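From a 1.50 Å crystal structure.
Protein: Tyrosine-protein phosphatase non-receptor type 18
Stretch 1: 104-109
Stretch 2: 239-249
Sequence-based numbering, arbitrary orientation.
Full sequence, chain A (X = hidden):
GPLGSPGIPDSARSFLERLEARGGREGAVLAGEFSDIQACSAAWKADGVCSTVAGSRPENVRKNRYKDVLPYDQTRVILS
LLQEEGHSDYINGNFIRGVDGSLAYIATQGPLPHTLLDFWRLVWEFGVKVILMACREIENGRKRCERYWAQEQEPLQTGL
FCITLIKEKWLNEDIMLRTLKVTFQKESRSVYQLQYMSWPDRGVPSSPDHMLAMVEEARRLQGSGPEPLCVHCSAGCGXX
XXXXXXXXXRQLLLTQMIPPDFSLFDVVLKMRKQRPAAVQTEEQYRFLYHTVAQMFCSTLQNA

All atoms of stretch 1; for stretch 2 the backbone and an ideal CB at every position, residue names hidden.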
# COMPACT_ATOMS: atom_id res chain seq x y z
N ALA A 104 -3.10 -0.61 10.57
CA ALA A 104 -1.78 -1.15 10.33
C ALA A 104 -1.18 -0.74 8.99
O ALA A 104 0.05 -0.76 8.84
CB ALA A 104 -1.82 -2.67 10.45
N TYR A 105 -2.03 -0.36 8.04
CA TYR A 105 -1.58 0.09 6.72
C TYR A 105 -2.28 1.35 6.34
O TYR A 105 -3.47 1.56 6.61
CB TYR A 105 -1.90 -0.96 5.66
CG TYR A 105 -1.54 -2.36 6.07
CD1 TYR A 105 -0.23 -2.82 5.97
CD2 TYR A 105 -2.49 -3.21 6.63
CE1 TYR A 105 0.11 -4.08 6.41
CE2 TYR A 105 -2.16 -4.49 7.06
CZ TYR A 105 -0.85 -4.92 6.98
OH TYR A 105 -0.56 -6.20 7.46
N ILE A 106 -1.56 2.17 5.57
CA ILE A 106 -2.19 3.25 4.80
C ILE A 106 -1.95 2.91 3.36
O ILE A 106 -0.77 2.79 2.98
CB ILE A 106 -1.59 4.62 5.08
CG1 ILE A 106 -1.92 5.02 6.51
CG2 ILE A 106 -2.19 5.65 4.04
CD1 ILE A 106 -1.29 6.27 7.01
N ALA A 107 -3.00 2.67 2.59
CA ALA A 107 -2.95 2.34 1.15
C ALA A 107 -3.29 3.62 0.41
O ALA A 107 -4.36 4.18 0.58
CB ALA A 107 -3.98 1.26 0.82
N THR A 108 -2.37 4.12 -0.40
CA THR A 108 -2.58 5.40 -1.05
C THR A 108 -2.09 5.34 -2.50
O THR A 108 -1.48 4.34 -2.92
CB THR A 108 -1.93 6.55 -0.21
OG1 THR A 108 -2.30 7.87 -0.68
CG2 THR A 108 -0.39 6.47 -0.19
N GLN A 109 -2.39 6.38 -3.27
CA GLN A 109 -1.94 6.42 -4.67
C GLN A 109 -0.51 6.96 -4.77
O GLN A 109 0.03 7.60 -3.87
CB GLN A 109 -2.88 7.33 -5.46
CG GLN A 109 -2.76 8.80 -5.18
CD GLN A 109 -3.71 9.68 -5.98
OE1 GLN A 109 -4.67 9.23 -6.60
NE2 GLN A 109 -3.43 10.98 -5.91
N UNK A 239 -1.70 -3.79 -6.80
CA UNK A 239 -0.45 -4.21 -6.26
C UNK A 239 -0.35 -3.88 -4.79
O UNK A 239 0.17 -4.66 -3.99
CB UNK A 239 0.70 -3.57 -7.04
N UNK A 240 -0.87 -2.71 -4.42
CA UNK A 240 -0.91 -2.30 -3.02
C UNK A 240 -1.66 -3.33 -2.19
O UNK A 240 -1.23 -3.71 -1.08
CB UNK A 240 -1.56 -0.92 -2.88
N UNK A 241 -2.80 -3.79 -2.72
CA UNK A 241 -3.56 -4.81 -1.99
C UNK A 241 -2.85 -6.14 -1.89
O UNK A 241 -2.96 -6.82 -0.86
CB UNK A 241 -4.92 -5.02 -2.66
N UNK A 242 -2.07 -6.50 -2.90
CA UNK A 242 -1.25 -7.71 -2.80
C UNK A 242 -0.26 -7.56 -1.64
O UNK A 242 -0.16 -8.44 -0.79
CB UNK A 242 -0.51 -7.98 -4.11
N UNK A 243 0.49 -6.46 -1.60
CA UNK A 243 1.48 -6.26 -0.55
C UNK A 243 0.86 -6.28 0.84
O UNK A 243 1.41 -6.90 1.76
CB UNK A 243 2.21 -4.94 -0.77
N UNK A 244 -0.26 -5.57 1.02
CA UNK A 244 -0.89 -5.51 2.34
C UNK A 244 -1.37 -6.88 2.76
O UNK A 244 -1.25 -7.27 3.95
CB UNK A 244 -2.06 -4.52 2.34
N UNK A 245 -1.91 -7.64 1.82
CA UNK A 245 -2.43 -8.97 2.16
C UNK A 245 -1.28 -9.92 2.51
O UNK A 245 -1.39 -10.72 3.46
CB UNK A 245 -3.25 -9.54 1.00
N UNK A 246 -0.18 -9.86 1.76
CA UNK A 246 0.95 -10.73 2.04
C UNK A 246 1.48 -10.43 3.46
O UNK A 246 1.77 -11.34 4.26
CB UNK A 246 2.05 -10.54 0.99
N UNK A 247 1.59 -9.16 3.79
CA UNK A 247 2.08 -8.80 5.11
C UNK A 247 1.11 -9.22 6.18
O UNK A 247 1.54 -9.71 7.23
CB UNK A 247 2.34 -7.29 5.20
N UNK A 248 -0.19 -8.98 5.98
CA UNK A 248 -1.22 -9.42 6.95
C UNK A 248 -1.10 -10.93 7.24
O UNK A 248 -1.07 -11.38 8.41
CB UNK A 248 -2.62 -9.10 6.42
N UNK A 249 -1.05 -11.73 6.17
CA UNK A 249 -0.97 -13.19 6.32
C UNK A 249 0.35 -13.58 6.98
O UNK A 249 0.40 -14.49 7.84
CB UNK A 249 -1.11 -13.88 4.96

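Stretch 2 is one helix running nearly antiparallel to strand 104-108, at 168° between their directions and 9.2 Å between axes at closest approach. The strand turns Tyr105 and Ala107 toward the helix and Ile106 away from it.

Position 239 has nothing of stretch 1 within 5.5 Å of its ideal CB. Stretch 1 sets no limit here, and many residues would do. It is Arg239, whose guanidinium is hydrogen-bonded elsewhere in the structure.

Position 240 points at the strand. Its ideal CB lies 4.9 Å from Ala107 CB, which leaves room for a short branch. Ala, Ser, Val, Thr or Cys would fit. It is Thr240, with chi1 in m. Thr240 CG2 packs on Ala107 CB at 3.6 Å. Thr240 OG1 is 4.4 Å from Thr108 O, too far for a hydrogen bond.

Position 241 points away, and its phi/psi of -66/-33 is ordinary helix, so the backbone asks for nothing special; as far as the strand is concerned, Ala or most other helix-forming residues would do. It is Gly241, which has no side chain to reach stretch 1. Its O accepts from the backbone N of position 245.

Positions 242 and 243 also find nothing of stretch 1 near their ideal CB atoms. Both tolerate most helix-forming residues as far as the strand is concerned. They are Val242 and Leu243.

Position 244 faces the strand again, one turn after Thr240. Its ideal CB is 4.3 Å from Tyr105 CG, so the ring limits size. Ala, Ser, Cys or perhaps Val would suit. It is Cys244. Its CB lies over one face of the Tyr105 ring, and Cys244 SG approaches Tyr105 CG at 3.9 Å. Cys244 SG sits obliquely, 4.4 Å from the centroid of the Tyr105 ring.

Positions 245 and 246 point away, and stretch 1 gives no preference. They are Thr245 and Val246. Thr245 OG1 turns back to its own helix and donates to Gly241 O at 2.8 Å.

Position 247 points toward the strand, with its ideal CB 3.8 Å from Tyr105 OH. A short polar side chain could meet that hydroxyl: Asp, Asn or Ser are candidates. It is Asp247, and Tyr105 OH donates to Asp247 OD2 at 2.6 Å. The carboxylate oxygen lies near the plane of the ring, at its edge.

Position 248 points sideways, but its ideal CB is 3.7 Å from Tyr105 OH. A side chain that leads away from the hydroxyl would fit, aliphatic or aromatic. It is Tyr248, with chi1 in t. Tyr248 CD1 comes within 4.5 Å of Tyr105 CE2, a loose apolar contact.

Position 249 points away and is unconstrained by stretch 1. It is Val249.

Stretch 2 (239-249) RTGVLCTVDYV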
# COMPACT_ATOMS: atom_id res chain seq x y z
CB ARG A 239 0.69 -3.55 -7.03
CG ARG A 239 0.71 -3.89 -8.55
CD ARG A 239 1.80 -3.08 -9.24
NE ARG A 239 1.60 -2.99 -10.67
CZ ARG A 239 2.37 -2.23 -11.43
NH1 ARG A 239 3.38 -1.56 -10.91
NH2 ARG A 239 2.16 -2.18 -12.75
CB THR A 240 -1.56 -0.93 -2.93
OG1 THR A 240 -0.67 0.07 -3.46
CG2 THR A 240 -1.89 -0.57 -1.51
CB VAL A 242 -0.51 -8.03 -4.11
CG1 VAL A 242 0.53 -9.15 -3.88
CG2 VAL A 242 -1.52 -8.42 -5.18
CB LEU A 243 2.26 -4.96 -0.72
CG LEU A 243 3.30 -4.96 -1.82
CD1 LEU A 243 3.96 -3.62 -1.96
CD2 LEU A 243 4.41 -6.02 -1.61
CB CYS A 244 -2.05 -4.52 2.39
SG CYS A 244 -1.52 -2.77 2.19
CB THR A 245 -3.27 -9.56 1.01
OG1 THR A 245 -4.36 -8.68 0.73
CG2 THR A 245 -3.81 -10.93 1.41
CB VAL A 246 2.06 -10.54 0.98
CG1 VAL A 246 3.40 -11.22 1.43
CG2 VAL A 246 1.60 -11.04 -0.37
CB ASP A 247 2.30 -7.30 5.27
CG ASP A 247 2.80 -6.95 6.64
OD1 ASP A 247 4.01 -7.15 6.88
OD2 ASP A 247 2.02 -6.49 7.47
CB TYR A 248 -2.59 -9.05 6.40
CG TYR A 248 -3.77 -9.32 7.32
CD1 TYR A 248 -4.38 -8.27 8.00
CD2 TYR A 248 -4.34 -10.59 7.40
CE1 TYR A 248 -5.49 -8.50 8.82
CE2 TYR A 248 -5.44 -10.82 8.21
CZ TYR A 248 -5.99 -9.77 8.91
OH TYR A 248 -7.12 -9.95 9.71
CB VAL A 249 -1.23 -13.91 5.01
CG1 VAL A 249 -1.08 -15.45 5.19
CG2 VAL A 249 -2.61 -13.55 4.48
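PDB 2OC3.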